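Local coordinates for ThiJ/PfpI domain protein (PDB 4HCJ) that is of unknown detailed function but belongs to the DJ-1/PfpI family, binds metal ions and may act as a hydrolase, at residues A[24-29]-A[160-165]; A[92-97]-A[112-117]; A[101-106]-A[170-175]; A[118-123]-A[151-156]; A[147-152]-A[166-171]. One frame throughout, in Å; residues are numbered along the deposited sequence. Where two conformers were deposited one is given.

How the contacts relate
Contact 1 spans most of the chain, joining helix 21-33 to the start of helix 162-174 and closing a loop that holds contacts 2 and 4. Contact 2 is a short closure between helices 88-99 and 110-116. It crosses contact 3, which opens on strand 103-107 between those helices and closes on the end of helix 162-174, beyond contact 1, and so crosses that too. Contact 4 follows contact 2 in series and lies inside contact 3, laying loop 118-123 on strand 153-156. Contact 5 starts where contact 4 ends, at G151 and N152, crosses contact 1 and joins edge strand 147-150 to the middle of helix 162-174, sharing V170 and G171 with contact 3.

Contact 1. Residues A[24-29]-A[160-165]; sequences YFESKK and TSSKDF
E26 reaches from helix 21-33 across the first turn of helix 162-174 and rests on S162 and K163. Its CB lies 3.9 Å from S162 CB, and its carboxylate oxygen OE1 approaches the same S162 CB at 3.4 Å. The extended side chain of K163 passes this carboxylate obliquely, with CG and CE both 3.8 Å from E26 OE1, so the lysine meets the acid with its methylene groups rather than its ammonium. E26 OE1 and K163 NZ stay 4.8 Å apart; the opposite charges may attract, but no salt bridge forms. A water links the two groups instead, donating to E26 OE2 at 3.2 Å and accepting from K163 NZ at 3.1 Å. A second water accepts from K163 N and gives weak bonds to E26 OE1 and T160 O. E26 has a second deposited conformer, so this watery link is probably not permanent.

Deeper in, S27 CB faces S162 O at 4.4 Å, and small side chains let the helices come close, with S27 and K163 the nearest in backbone. Neither serine spends its hydroxyl across the groove: S27 OG bonds to E23 O and Y12 OH, and S162 OG to P159 O. Below them F165, with CG anti to its backbone N (chi1 170°), turns its ring to A105 and I107 of strand 103-107. The pair thus forms a helical layer, with buried serines and the F165 ring toward the beta-sheet and water-bridged E26 and K163 on the outer side, as in the alpha-beta-alpha sandwich of DJ-1/PfpI proteins.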
# COMPACT_ATOMS: atom_id res chain seq x y z
N TYR A 24 -6.65 2.76 -5.63
CA TYR A 24 -7.04 1.37 -5.75
C TYR A 24 -7.35 0.97 -7.20
O TYR A 24 -6.72 0.06 -7.75
CB TYR A 24 -8.24 1.05 -4.83
CG TYR A 24 -8.78 -0.35 -5.05
CD1 TYR A 24 -8.06 -1.48 -4.64
CD2 TYR A 24 -10.00 -0.54 -5.68
CE1 TYR A 24 -8.55 -2.75 -4.86
CE2 TYR A 24 -10.51 -1.81 -5.89
CZ TYR A 24 -9.78 -2.91 -5.48
OH TYR A 24 -10.29 -4.17 -5.69
N PHE A 25 -8.35 1.61 -7.81
CA PHE A 25 -8.83 1.15 -9.11
C PHE A 25 -7.79 1.29 -10.22
O PHE A 25 -7.66 0.40 -11.07
CB PHE A 25 -10.14 1.84 -9.50
CG PHE A 25 -11.30 1.46 -8.61
CD1 PHE A 25 -11.88 0.19 -8.69
CD2 PHE A 25 -11.81 2.37 -7.69
CE1 PHE A 25 -12.95 -0.15 -7.86
CE2 PHE A 25 -12.88 2.03 -6.86
CZ PHE A 25 -13.44 0.77 -6.95
N GLU A 26 -7.04 2.39 -10.23
CA GLU A 26 -6.06 2.58 -11.29
C GLU A 26 -4.87 1.65 -11.14
O GLU A 26 -4.34 1.13 -12.12
CB GLU A 26 -5.61 4.04 -11.38
CG GLU A 26 -6.75 4.98 -11.74
CD GLU A 26 -6.32 6.45 -11.80
OE1 GLU A 26 -5.11 6.73 -11.70
OE2 GLU A 26 -7.20 7.32 -11.97
N SER A 27 -4.45 1.39 -9.90
CA SER A 27 -3.35 0.46 -9.71
C SER A 27 -3.79 -0.97 -10.02
O SER A 27 -3.02 -1.73 -10.62
CB SER A 27 -2.73 0.56 -8.31
OG SER A 27 -3.59 0.12 -7.27
N LYS A 28 -5.02 -1.31 -9.64
CA LYS A 28 -5.52 -2.65 -9.85
C LYS A 28 -5.50 -3.02 -11.34
O LYS A 28 -5.12 -4.13 -11.71
CB LYS A 28 -6.93 -2.79 -9.27
CG LYS A 28 -7.55 -4.17 -9.49
CD LYS A 28 -8.92 -4.24 -8.81
CE LYS A 28 -9.65 -5.54 -9.08
NZ LYS A 28 -10.93 -5.54 -8.35
N LYS A 29 -5.91 -2.09 -12.19
CA LYS A 29 -5.96 -2.36 -13.62
C LYS A 29 -4.56 -2.68 -14.16
O LYS A 29 -4.39 -3.61 -14.97
CB LYS A 29 -6.55 -1.17 -14.37
CG LYS A 29 -6.77 -1.43 -15.83
CD LYS A 29 -7.01 -0.14 -16.61
CE LYS A 29 -8.32 0.51 -16.27
NZ LYS A 29 -8.63 1.60 -17.24
N THR A 160 -2.78 11.37 -7.76
CA THR A 160 -2.25 11.85 -9.04
C THR A 160 -1.12 10.98 -9.57
O THR A 160 -0.74 11.07 -10.73
CB THR A 160 -1.78 13.34 -8.99
OG1 THR A 160 -0.60 13.47 -8.19
CG2 THR A 160 -2.88 14.26 -8.45
N SER A 161 -0.57 10.14 -8.70
CA SER A 161 0.55 9.27 -9.07
C SER A 161 0.19 7.79 -9.10
O SER A 161 1.08 6.95 -9.11
CB SER A 161 1.73 9.53 -8.14
OG SER A 161 2.16 10.87 -8.28
N SER A 162 -1.10 7.47 -9.14
CA SER A 162 -1.53 6.07 -9.04
C SER A 162 -0.93 5.17 -10.12
O SER A 162 -0.49 4.04 -9.83
CB SER A 162 -3.06 5.97 -9.07
OG SER A 162 -3.64 6.70 -8.00
N LYS A 163 -0.96 5.63 -11.37
CA LYS A 163 -0.45 4.80 -12.46
C LYS A 163 1.07 4.66 -12.41
O LYS A 163 1.62 3.56 -12.59
CB LYS A 163 -0.91 5.35 -13.82
CG LYS A 163 -2.42 5.29 -13.99
CD LYS A 163 -2.89 5.95 -15.29
CE LYS A 163 -4.42 5.98 -15.38
NZ LYS A 163 -4.87 6.92 -16.45
N ASP A 164 1.76 5.77 -12.16
CA ASP A 164 3.22 5.71 -12.02
C ASP A 164 3.64 4.77 -10.88
O ASP A 164 4.61 4.01 -10.99
CB ASP A 164 3.79 7.11 -11.77
CG ASP A 164 3.72 8.01 -12.99
OD1 ASP A 164 3.57 7.51 -14.12
OD2 ASP A 164 3.86 9.24 -12.81
N PHE A 165 2.90 4.84 -9.78
CA PHE A 165 3.13 3.98 -8.62
C PHE A 165 2.97 2.52 -9.02
O PHE A 165 3.84 1.69 -8.75
CB PHE A 165 2.11 4.34 -7.54
CG PHE A 165 2.05 3.40 -6.38
CD1 PHE A 165 3.11 3.28 -5.48
CD2 PHE A 165 0.90 2.65 -6.16
CE1 PHE A 165 3.01 2.45 -4.37
CE2 PHE A 165 0.79 1.81 -5.04
CZ PHE A 165 1.85 1.72 -4.16
O HOH W 1 -2.17 8.31 -12.21
O HOH W 2 -6.84 8.73 -14.81

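Contact 2. Residues A[92-97]-A[112-117]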
# COMPACT_ATOMS: atom_id res chain seq x y z
N GLY A 92 1.38 -4.15 11.73
CA GLY A 92 1.89 -5.50 11.82
C GLY A 92 2.05 -6.14 10.44
O GLY A 92 3.02 -6.85 10.20
N LEU A 93 1.10 -5.89 9.54
CA LEU A 93 1.24 -6.41 8.18
C LEU A 93 2.41 -5.76 7.44
O LEU A 93 3.11 -6.44 6.67
CB LEU A 93 -0.06 -6.24 7.39
CG LEU A 93 -1.23 -7.11 7.86
CD1 LEU A 93 -2.48 -6.81 7.05
CD2 LEU A 93 -0.89 -8.60 7.78
N ALA A 94 2.64 -4.47 7.64
CA ALA A 94 3.79 -3.82 7.02
C ALA A 94 5.09 -4.51 7.44
O ALA A 94 5.94 -4.83 6.61
CB ALA A 94 3.84 -2.35 7.39
N LYS A 95 5.23 -4.76 8.74
CA LYS A 95 6.42 -5.40 9.26
C LYS A 95 6.53 -6.85 8.79
O LYS A 95 7.62 -7.32 8.45
CB LYS A 95 6.44 -5.33 10.79
CG LYS A 95 6.49 -3.91 11.33
CD LYS A 95 6.67 -3.85 12.83
CE LYS A 95 5.68 -2.87 13.46
NZ LYS A 95 4.38 -3.53 13.76
N LEU A 96 5.40 -7.55 8.78
CA LEU A 96 5.37 -8.95 8.35
C LEU A 96 5.89 -9.08 6.93
O LEU A 96 6.73 -9.94 6.62
CB LEU A 96 3.94 -9.49 8.42
CG LEU A 96 3.70 -10.92 7.92
CD1 LEU A 96 4.32 -11.92 8.86
CD2 LEU A 96 2.20 -11.15 7.76
N PHE A 97 5.38 -8.25 6.03
CA PHE A 97 5.81 -8.32 4.64
C PHE A 97 7.27 -7.93 4.50
O PHE A 97 8.03 -8.59 3.78
CB PHE A 97 4.90 -7.49 3.74
CG PHE A 97 3.67 -8.24 3.28
CD1 PHE A 97 2.64 -8.54 4.15
CD2 PHE A 97 3.57 -8.67 1.97
CE1 PHE A 97 1.54 -9.25 3.71
CE2 PHE A 97 2.46 -9.38 1.53
CZ PHE A 97 1.45 -9.68 2.41
N VAL A 112 1.63 6.55 5.67
CA VAL A 112 1.69 6.81 7.10
C VAL A 112 1.65 5.52 7.93
O VAL A 112 2.28 5.44 8.98
CB VAL A 112 0.63 7.82 7.54
CG1 VAL A 112 0.65 8.04 9.05
CG2 VAL A 112 0.83 9.14 6.80
N ILE A 113 0.92 4.50 7.47
CA ILE A 113 0.91 3.23 8.18
C ILE A 113 2.33 2.67 8.25
O ILE A 113 2.79 2.19 9.29
CB ILE A 113 -0.03 2.21 7.51
CG1 ILE A 113 -1.48 2.70 7.62
CG2 ILE A 113 0.13 0.82 8.12
CD1 ILE A 113 -2.46 1.91 6.74
N MSE A 114 3.02 2.70 7.11
CA MSE A 114 4.40 2.22 7.04
C MSE A 114 5.34 3.04 7.94
O MSE A 114 6.19 2.48 8.66
CB MSE A 114 4.86 2.23 5.59
CG MSE A 114 4.07 1.22 4.73
SE MSE A 114 4.12 1.57 2.82
CE MSE A 114 6.03 1.41 2.47
N ALA A 115 5.17 4.36 7.93
CA ALA A 115 5.98 5.22 8.78
C ALA A 115 5.76 4.87 10.25
O ALA A 115 6.71 4.74 11.02
CB ALA A 115 5.64 6.67 8.51
N ASN A 116 4.49 4.74 10.63
CA ASN A 116 4.14 4.45 12.02
C ASN A 116 4.58 3.05 12.46
O ASN A 116 4.80 2.83 13.64
CB ASN A 116 2.65 4.64 12.24
CG ASN A 116 2.23 6.10 12.24
OD1 ASN A 116 3.06 7.00 12.20
ND2 ASN A 116 0.93 6.33 12.29
N ALA A 117 4.72 2.13 11.51
CA ALA A 117 5.24 0.79 11.78
C ALA A 117 6.76 0.78 11.97
O ALA A 117 7.33 -0.28 12.27
CB ALA A 117 4.87 -0.15 10.64
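K95, on helix 88-99, lays its aliphatic chain along A117, just past the end of helix 110-116. CB is still too far away to touch, but chi1 of -63° sets CG beside the backbone N and sends the chain over A117, where CG comes 3.8 Å from A117 O. CD follows the same oxygen at 3.7 Å. CE closes most tightly, 3.3 Å from A117 O and 4.0 Å from A117 CB. The last two torsions bend the chain (chi3 -133°, chi4 87°), carrying the ammonium back to its own helix, where NZ makes a weak hydrogen bond to Q91 O. The lysine is deposited in two conformers, so the position of its end is less certain.

Beneath the lysine the contact is apolar. A94 CB points at the other helix and meets A117 CB at 4.1 Å; M114, a selenomethionine, offers its CG at 4.5 Å. F75 of strand 72-75 touches both A94 and M114 from the beta-sheet side, and Q91 also touches A117.

No hydrogen bond joins the two segments. The short side chains of A94 and A117 let the helices approach, with A94 and M114 6.1 Å apart between CA atoms, while the methylenes of K95 lie along A117. The contact is mainly apolar fit; the partial charge of A117 O may also attract CE, which the neighbouring ammonium makes electropositive.

Contact 3. Residues A[101-106]-A[170-175]; sequences QKIVAG and VGVLNS
I103 and V172 are brought together by two torsions: I103 has CG1 beside its backbone N (chi1 -62°), while V172 has CG1 anti to its own (chi1 176°). The end of I103 is rotated to an unusual position, chi2 -32°, away from any staggered arrangement, and this lays CD1 against the valine. I103 CD1 meets V172 CG1 at 3.6 Å, and I103 CG1 lies 3.8 Å from the same methyl. On the other flank L173 leans in with its second branch, placing CD2 3.8 Å from I103 CG1. One isoleucine of the strand is therefore seated against two successive residues of the last turn of helix 162-174, the side chains meeting at a slant.

Around this point I103 also touches A72 and N152, from the strand on one side and the turn on the other, and its backbone bonds to D71 and V73. L173 packs on Y36 and D71 as well. N174, one residue on, ties the helix end to Y36 by a side-chain hydrogen bond. Before the strand, Q101 is the C-prime residue of a Schellman motif that ends helix 88-99, after which K102 leads directly into I103.

V104, the next residue, turns instead to F97 and L98 of helix 88-99, whereas A105 again meets helix 162-174 at F165 and V169. Strand 103-107 is thus covered by helices on both faces, the hallmark of an inner parallel strand in an alpha-beta-alpha sandwich.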
# COMPACT_ATOMS: atom_id res chain seq x y z
N GLN A 101 10.76 -10.48 3.27
CA GLN A 101 11.44 -10.12 2.03
C GLN A 101 10.47 -9.91 0.87
O GLN A 101 10.81 -10.18 -0.28
CB GLN A 101 12.51 -11.16 1.66
CG GLN A 101 13.78 -11.07 2.50
CD GLN A 101 13.55 -11.41 3.95
OE1 GLN A 101 13.00 -12.47 4.28
NE2 GLN A 101 13.97 -10.52 4.85
N LYS A 102 9.28 -9.42 1.19
CA LYS A 102 8.30 -9.06 0.16
C LYS A 102 8.38 -7.57 -0.15
O LYS A 102 9.06 -6.79 0.54
CB LYS A 102 6.88 -9.35 0.64
CG LYS A 102 6.63 -10.73 1.19
CD LYS A 102 6.73 -11.80 0.15
CE LYS A 102 6.51 -13.15 0.82
NZ LYS A 102 5.85 -14.12 -0.04
N ILE A 103 7.69 -7.17 -1.20
CA ILE A 103 7.58 -5.75 -1.52
C ILE A 103 6.54 -5.11 -0.61
O ILE A 103 5.45 -5.67 -0.39
CB ILE A 103 7.23 -5.56 -3.01
CG1 ILE A 103 8.34 -6.13 -3.93
CG2 ILE A 103 6.86 -4.10 -3.34
CD1 ILE A 103 9.77 -6.10 -3.46
N VAL A 104 6.89 -3.95 -0.06
CA VAL A 104 6.01 -3.20 0.80
C VAL A 104 5.81 -1.84 0.15
O VAL A 104 6.77 -1.05 0.04
CB VAL A 104 6.57 -3.07 2.23
CG1 VAL A 104 5.52 -2.44 3.14
CG2 VAL A 104 7.00 -4.43 2.77
N ALA A 105 4.58 -1.57 -0.28
CA ALA A 105 4.32 -0.39 -1.07
C ALA A 105 3.18 0.41 -0.45
O ALA A 105 2.23 -0.18 0.07
CB ALA A 105 3.98 -0.78 -2.51
N GLY A 106 3.26 1.73 -0.53
CA GLY A 106 2.18 2.58 -0.05
C GLY A 106 2.03 3.79 -0.93
O GLY A 106 3.01 4.31 -1.49
N VAL A 170 5.12 -2.92 -10.37
CA VAL A 170 5.25 -4.00 -11.35
C VAL A 170 6.71 -4.17 -11.78
O VAL A 170 7.19 -5.30 -11.91
CB VAL A 170 4.34 -3.75 -12.57
CG1 VAL A 170 4.69 -4.70 -13.73
CG2 VAL A 170 2.86 -3.90 -12.18
N GLY A 171 7.43 -3.07 -11.99
CA GLY A 171 8.84 -3.16 -12.36
C GLY A 171 9.66 -3.89 -11.31
O GLY A 171 10.50 -4.74 -11.64
N VAL A 172 9.44 -3.60 -10.04
CA VAL A 172 10.15 -4.30 -8.98
C VAL A 172 9.77 -5.79 -8.96
O VAL A 172 10.63 -6.66 -8.92
CB VAL A 172 9.90 -3.65 -7.61
CG1 VAL A 172 10.56 -4.45 -6.52
CG2 VAL A 172 10.39 -2.20 -7.59
N LEU A 173 8.48 -6.08 -9.04
CA LEU A 173 8.03 -7.46 -9.01
C LEU A 173 8.52 -8.28 -10.20
O LEU A 173 8.87 -9.45 -10.06
CB LEU A 173 6.51 -7.50 -8.97
CG LEU A 173 5.93 -7.04 -7.63
CD1 LEU A 173 4.43 -6.92 -7.76
CD2 LEU A 173 6.32 -7.98 -6.50
N ASN A 174 8.56 -7.67 -11.38
CA ASN A 174 8.95 -8.41 -12.58
C ASN A 174 10.43 -8.78 -12.58
O ASN A 174 10.86 -9.64 -13.35
CB ASN A 174 8.54 -7.67 -13.85
CG ASN A 174 7.08 -7.91 -14.24
OD1 ASN A 174 6.41 -8.81 -13.71
ND2 ASN A 174 6.61 -7.16 -15.22
N SER A 175 11.21 -8.15 -11.71
CA SER A 175 12.61 -8.54 -11.60
C SER A 175 12.81 -9.73 -10.65
O SER A 175 13.94 -10.20 -10.48
CB SER A 175 13.46 -7.34 -11.18
OG SER A 175 13.59 -6.42 -12.26

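Contact 4. Residues A[118-123]-A[151-156]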
# COMPACT_ATOMS: atom_id res chain seq x y z
N LYS A 118 7.40 1.93 11.79
CA LYS A 118 8.86 2.08 11.95
C LYS A 118 9.64 1.31 10.90
O LYS A 118 10.77 0.88 11.16
CB LYS A 118 9.31 1.70 13.35
CG LYS A 118 8.65 2.51 14.41
CD LYS A 118 8.99 3.95 14.18
CE LYS A 118 7.77 4.79 14.18
NZ LYS A 118 7.71 5.54 15.48
N ILE A 119 9.07 1.14 9.72
CA ILE A 119 9.81 0.51 8.64
C ILE A 119 10.40 1.50 7.65
O ILE A 119 11.06 1.11 6.70
CB ILE A 119 8.98 -0.58 7.89
CG1 ILE A 119 7.80 0.02 7.10
CG2 ILE A 119 8.54 -1.69 8.85
CD1 ILE A 119 7.38 -0.88 5.94
N LEU A 120 10.19 2.79 7.89
CA LEU A 120 10.71 3.82 6.99
C LEU A 120 11.83 4.64 7.62
O LEU A 120 12.26 5.65 7.06
CB LEU A 120 9.61 4.76 6.50
CG LEU A 120 8.41 4.08 5.82
CD1 LEU A 120 7.41 5.13 5.33
CD2 LEU A 120 8.86 3.19 4.68
N GLU A 121 12.34 4.21 8.78
CA GLU A 121 13.42 4.97 9.41
C GLU A 121 14.66 4.97 8.52
O GLU A 121 15.16 3.91 8.13
CB GLU A 121 13.75 4.40 10.79
CG GLU A 121 12.59 4.44 11.75
CD GLU A 121 13.05 4.38 13.19
OE1 GLU A 121 13.61 3.35 13.62
OE2 GLU A 121 12.85 5.38 13.92
N GLU A 122 15.15 6.16 8.19
CA GLU A 122 16.33 6.34 7.34
C GLU A 122 16.11 5.86 5.90
O GLU A 122 17.07 5.63 5.19
CB GLU A 122 17.59 5.71 7.96
CG GLU A 122 17.69 5.91 9.45
CD GLU A 122 17.67 7.36 9.87
OE1 GLU A 122 18.29 8.19 9.18
OE2 GLU A 122 17.03 7.69 10.90
N ILE A 123 14.84 5.73 5.48
CA ILE A 123 14.50 5.30 4.13
C ILE A 123 13.99 6.48 3.31
O ILE A 123 13.23 7.32 3.81
CB ILE A 123 13.41 4.19 4.17
CG1 ILE A 123 13.82 3.01 5.05
CG2 ILE A 123 13.03 3.73 2.76
CD1 ILE A 123 15.09 2.30 4.61
N GLY A 151 14.80 -0.13 -2.66
CA GLY A 151 14.87 -1.56 -2.48
C GLY A 151 13.50 -2.19 -2.63
O GLY A 151 12.85 -2.04 -3.67
N ASN A 152 13.04 -2.88 -1.59
CA ASN A 152 11.73 -3.52 -1.60
C ASN A 152 10.60 -2.60 -1.15
O ASN A 152 9.46 -3.03 -1.11
CB ASN A 152 11.73 -4.76 -0.70
CG ASN A 152 12.54 -5.89 -1.26
OD1 ASN A 152 13.02 -5.84 -2.38
ND2 ASN A 152 12.68 -6.94 -0.47
N ILE A 153 10.92 -1.36 -0.80
CA ILE A 153 9.93 -0.38 -0.36
C ILE A 153 9.62 0.55 -1.53
O ILE A 153 10.53 1.10 -2.15
CB ILE A 153 10.44 0.39 0.88
CG1 ILE A 153 10.58 -0.56 2.07
CG2 ILE A 153 9.55 1.59 1.19
CD1 ILE A 153 11.28 0.03 3.26
N VAL A 154 8.33 0.74 -1.82
CA VAL A 154 7.92 1.65 -2.88
C VAL A 154 6.85 2.58 -2.32
O VAL A 154 5.89 2.12 -1.70
CB VAL A 154 7.33 0.89 -4.11
CG1 VAL A 154 6.98 1.87 -5.21
CG2 VAL A 154 8.32 -0.16 -4.61
N THR A 155 7.02 3.89 -2.52
CA THR A 155 6.04 4.85 -2.04
C THR A 155 5.66 5.81 -3.15
O THR A 155 6.43 6.02 -4.12
CB THR A 155 6.54 5.62 -0.79
OG1 THR A 155 7.77 6.28 -1.10
CG2 THR A 155 6.73 4.69 0.41
N ALA A 156 4.48 6.41 -3.03
CA ALA A 156 4.01 7.40 -3.98
C ALA A 156 3.18 8.45 -3.26
O ALA A 156 2.66 8.22 -2.16
CB ALA A 156 3.22 6.76 -5.12
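The loop joining helix 110-116 to the short strand 124-125 folds over strand 153-156, and I119, L120 and I123 of this loop gather around I153. The isoleucine points into the loop, CG1 beside its backbone N (chi1 -66°) and CG2 anti to it, so its two branches take different partners. CG2 receives L120 CD2 at 3.9 Å. CD1, at the end of the extended branch, lies 3.6 Å from the carbonyl oxygen I119 O and 4.1 Å from I123 CG2, the two isoleucines crossing at about a right angle.

The loop owes its shape to two turns. K118, with positive phi, closes helix 110-116 in a Schellman motif, and a type II beta turn runs from L120 to I123, held by I123 N to L120 O at 3.0 Å. That turn brings L120 and I123 onto the same isoleucine. L98 and M114 also touch I153, and I119 reaches V104 and A94. Beyond the turn, E122 and I123 bond through their backbones to N139 and N141.

V154 faces helix 162-174, so I153 marks the opposite face of the beta-sheet: the loop and helices 88-99 and 110-116 form the second outer layer of the alpha-beta-alpha sandwich.

Contact 5. Residues A[147-152]-A[166-171]; sequences VVVSGN and ANAVVG
Within 166-171, V147 and V149 of edge strand 147-150 both meet A168, with its neighbours serving other surfaces; V147 also touches D164 and F165 one turn earlier. A166, first in order, turns to S27 and I30 of helix 21-33, and N167 follows it onto I30. A168 then points at the strand: its CB lies 3.7 Å from V147 CG1 and 4.1 Å from V149 CG2. The two valines have almost the same rotation (chi1 -179° and 174°), yet they offer different methyls, V147 the one anti to its backbone N and V149 the one beside it. The small CB thus sits against two valines separated by one residue, on the same face of the strand. V169 comes next and turns inward to V154 and A105. V170 swings back to F31 and A34 near the far end of helix 21-33, and its N bonds to A166 O at 2.9 Å.

V148, between the two valines, faces the other way, onto T126 and M143, while its backbone bonds to T155 in strand 153-156. G151 and N152 join these antiparallel strands with backbone angles that fit a type II' turn. A helix laid on a beta-hairpin at the border of the sheet is what results here: the edge of the alpha-beta-alpha sandwich.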
# COMPACT_ATOMS: atom_id res chain seq x y z
N VAL A 147 7.05 9.20 -7.12
CA VAL A 147 7.20 7.79 -6.75
C VAL A 147 8.66 7.58 -6.37
O VAL A 147 9.57 8.15 -7.01
CB VAL A 147 6.87 6.84 -7.95
CG1 VAL A 147 7.02 5.39 -7.55
CG2 VAL A 147 5.48 7.11 -8.48
N VAL A 148 8.90 6.78 -5.34
CA VAL A 148 10.26 6.46 -4.90
C VAL A 148 10.37 4.97 -4.65
O VAL A 148 9.62 4.39 -3.86
CB VAL A 148 10.67 7.21 -3.60
CG1 VAL A 148 12.08 6.82 -3.16
CG2 VAL A 148 10.53 8.72 -3.77
N VAL A 149 11.34 4.34 -5.32
CA VAL A 149 11.67 2.94 -5.09
C VAL A 149 12.95 2.89 -4.26
O VAL A 149 13.99 3.39 -4.69
CB VAL A 149 11.89 2.19 -6.43
CG1 VAL A 149 12.38 0.77 -6.17
CG2 VAL A 149 10.61 2.20 -7.26
N SER A 150 12.87 2.26 -3.09
CA SER A 150 14.00 2.11 -2.18
C SER A 150 14.11 0.63 -1.82
O SER A 150 13.55 0.18 -0.82
CB SER A 150 13.81 2.98 -0.93
OG SER A 150 13.82 4.34 -1.33
N GLY A 151 14.80 -0.13 -2.66
CA GLY A 151 14.87 -1.56 -2.48
C GLY A 151 13.50 -2.19 -2.63
O GLY A 151 12.85 -2.04 -3.67
N ASN A 152 13.04 -2.88 -1.59
CA ASN A 152 11.73 -3.52 -1.60
C ASN A 152 10.60 -2.60 -1.15
O ASN A 152 9.46 -3.03 -1.11
CB ASN A 152 11.73 -4.76 -0.70
CG ASN A 152 12.54 -5.89 -1.26
OD1 ASN A 152 13.02 -5.84 -2.38
ND2 ASN A 152 12.68 -6.94 -0.47
N ALA A 166 1.84 2.18 -9.63
CA ALA A 166 1.59 0.80 -10.01
C ALA A 166 2.65 0.29 -10.99
O ALA A 166 3.15 -0.84 -10.85
CB ALA A 166 0.19 0.67 -10.60
N ASN A 167 3.02 1.11 -11.97
CA ASN A 167 4.05 0.70 -12.91
C ASN A 167 5.39 0.44 -12.20
O ASN A 167 6.12 -0.49 -12.55
CB ASN A 167 4.24 1.75 -14.02
CG ASN A 167 3.09 1.76 -15.01
OD1 ASN A 167 2.49 0.73 -15.30
ND2 ASN A 167 2.79 2.93 -15.58
N ALA A 168 5.72 1.28 -11.21
CA ALA A 168 6.96 1.08 -10.46
C ALA A 168 6.94 -0.22 -9.65
O ALA A 168 7.92 -0.95 -9.62
CB ALA A 168 7.24 2.28 -9.55
N VAL A 169 5.80 -0.51 -9.02
CA VAL A 169 5.65 -1.76 -8.28
C VAL A 169 5.79 -2.97 -9.22
O VAL A 169 6.49 -3.93 -8.89
CB VAL A 169 4.32 -1.78 -7.50
CG1 VAL A 169 4.06 -3.16 -6.90
CG2 VAL A 169 4.35 -0.72 -6.40
N VAL A 170 5.12 -2.92 -10.37
CA VAL A 170 5.25 -4.00 -11.35
C VAL A 170 6.71 -4.17 -11.78
O VAL A 170 7.19 -5.30 -11.91
CB VAL A 170 4.34 -3.75 -12.57
CG1 VAL A 170 4.69 -4.70 -13.73
CG2 VAL A 170 2.86 -3.90 -12.18
N GLY A 171 7.43 -3.07 -11.99
CA GLY A 171 8.84 -3.16 -12.36
C GLY A 171 9.66 -3.89 -11.31
O GLY A 171 10.50 -4.74 -11.64